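Local coordinates for protein putative DsbA oxidoreductase SCO1869 (Streptomyces coelicolor A3, PDB 3GL5) that probably acts as a thiol-disulfide oxidoreductase of the DsbA family, built on a thioredoxin-like fold, at residues A[18-21]-A[22-26]. Residues are numbered along the deposited sequence; the frame is centred on the assembly and turned at random.
Sequences VGKA and RFEKA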
loop_
_atom_site.group_PDB
_atom_site.type_symbol
_atom_site.label_atom_id
_atom_site.label_comp_id
_atom_site.label_asym_id
_atom_site.label_seq_id
_atom_site.Cartn_x
_atom_site.Cartn_y
_atom_site.Cartn_z
ATOM N N VAL A 18 -3.008 13.426 -18.629
ATOM C CA VAL A 18 -3.369 12.672 -19.836
ATOM C C VAL A 18 -2.952 11.190 -19.710
ATOM O O VAL A 18 -3.758 10.293 -20.018
ATOM C CB VAL A 18 -2.822 13.336 -21.173
ATOM C CG1 VAL A 18 -3.311 12.608 -22.398
ATOM C CG2 VAL A 18 -3.305 14.783 -21.277
ATOM N N GLY A 19 -1.723 10.935 -19.244
ATOM C CA GLY A 19 -1.236 9.552 -19.089
ATOM C C GLY A 19 -1.983 8.688 -18.078
ATOM O O GLY A 19 -2.037 7.432 -18.192
ATOM N N LYS A 20 -2.553 9.318 -17.064
ATOM C CA LYS A 20 -3.332 8.557 -16.111
ATOM C C LYS A 20 -4.562 7.946 -16.825
ATOM O O LYS A 20 -4.872 6.766 -16.667
ATOM C CB LYS A 20 -3.789 9.424 -14.931
ATOM C CG LYS A 20 -4.708 8.602 -13.959
ATOM C CD LYS A 20 -4.740 9.215 -12.589
ATOM C CE LYS A 20 -6.003 9.917 -12.372
ATOM N NZ LYS A 20 -7.055 8.882 -12.102
ATOM N N ALA A 21 -5.225 8.765 -17.639
ATOM C CA ALA A 21 -6.433 8.341 -18.352
ATOM C C ALA A 21 -6.092 7.275 -19.384
ATOM O O ALA A 21 -6.846 6.289 -19.563
ATOM C CB ALA A 21 -7.098 9.526 -19.011
ATOM N N ARG A 22 -4.951 7.448 -20.049
ATOM C CA ARG A 22 -4.500 6.471 -21.048
ATOM C C ARG A 22 -4.223 5.102 -20.412
ATOM O O ARG A 22 -4.607 4.066 -20.954
ATOM C CB ARG A 22 -3.289 6.991 -21.833
ATOM C CG ARG A 22 -3.687 7.678 -23.058
ATOM C CD ARG A 22 -2.539 8.321 -23.787
ATOM N NE ARG A 22 -3.004 9.396 -24.659
ATOM C CZ ARG A 22 -2.186 10.209 -25.327
ATOM N NH1 ARG A 22 -0.878 10.093 -25.203
ATOM N NH2 ARG A 22 -2.664 11.168 -26.095
ATOM N N PHE A 23 -3.570 5.122 -19.252
ATOM C CA PHE A 23 -3.290 3.922 -18.516
ATOM C C PHE A 23 -4.563 3.238 -18.077
ATOM O O PHE A 23 -4.654 1.997 -18.124
ATOM C CB PHE A 23 -2.456 4.199 -17.267
ATOM C CG PHE A 23 -2.323 2.998 -16.397
ATOM C CD1 PHE A 23 -1.468 1.964 -16.757
ATOM C CD2 PHE A 23 -3.138 2.847 -15.275
ATOM C CE1 PHE A 23 -1.385 0.825 -15.996
ATOM C CE2 PHE A 23 -3.068 1.698 -14.495
ATOM C CZ PHE A 23 -2.180 0.698 -14.836
ATOM N N GLU A 24 -5.518 4.025 -17.586
ATOM C CA GLU A 24 -6.732 3.451 -17.053
ATOM C C GLU A 24 -7.520 2.803 -18.188
ATOM O O GLU A 24 -8.076 1.680 -18.067
ATOM C CB GLU A 24 -7.553 4.527 -16.361
ATOM C CG GLU A 24 -7.062 4.838 -14.940
ATOM C CD GLU A 24 -7.628 6.134 -14.374
ATOM O OE1 GLU A 24 -8.527 6.754 -14.990
ATOM O OE2 GLU A 24 -7.147 6.568 -13.311
ATOM N N LYS A 25 -7.534 3.498 -19.318
ATOM C CA LYS A 25 -8.175 2.948 -20.490
ATOM C C LYS A 25 -7.520 1.598 -20.850
ATOM O O LYS A 25 -8.216 0.634 -21.094
ATOM C CB LYS A 25 -8.173 3.970 -21.633
ATOM C CG LYS A 25 -8.402 3.364 -23.006
ATOM C CD LYS A 25 -8.299 4.402 -24.130
ATOM C CE LYS A 25 -9.675 4.722 -24.659
ATOM N NZ LYS A 25 -9.700 4.993 -26.152
ATOM N N ALA A 26 -6.192 1.524 -20.823
ATOM C CA ALA A 26 -5.476 0.279 -21.129
ATOM C C ALA A 26 -5.781 -0.800 -20.089
ATOM O O ALA A 26 -5.915 -2.004 -20.414
ATOM C CB ALA A 26 -3.983 0.537 -21.175
HETATM O O HOH W 1 -7.959 9.400 -15.440
#
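Lys-20 and Glu-24, one helical turn apart, show how an i to i+4 salt bridge is assembled from two differently shaped chains. Lys-20 sets out with CG pointing opposite the backbone N (chi1 176°) and then bends at chi3 and chi4, which brings NZ round to 2.6 Å from Glu-24 OE2. The ammonium meets the syn lone pair of that oxygen, while Lys-20 CG lies 3.2 Å from Glu-24 OE2. The other carboxylate oxygen, Glu-24 OE1, takes a hydrogen bond from a water at 2.7 Å; this water also accepts a weak bond from Lys-20 NZ. Asp-121 and Glu-117 also form salt bridges with the ammonium, whose charge probably offsets the closeness of the Glu-24 and Glu-117 carboxylates. With an alanine in place of Glu-24, Lys-20 would probably lose its mate within the helix and be left to the two outside acids for its salt bridges, and the water would lose its carboxylate acceptor.

Beneath these side chains run the i to i+4 hydrogen bonds of a regular alpha-helix: Arg-22 N reaches Val-18 O at 3.1 Å, and Lys-25 N reaches Ala-21 O at 2.9 Å. This is helix 14-28, the crossover of a beta-alpha-beta unit between parallel strands 3-9 and 36-42, with the CxxC disulfide of the thioredoxin-type motif at its start. Phe-23 turns to the sheet, against Val-5, Ile-7 and Val-38.

Van der Waals packing sets a valine methyl against the Arg-22 guanidinium; the two side chains run alongside each other. Val-18 CG1 lies over one face of the Arg-22 guanidinium, 3.8 Å above its plane and offset toward the rim. The extended arginine then reaches Glu-86 through NE in a salt bridge and Gln-82 through NH2 in a hydrogen bond.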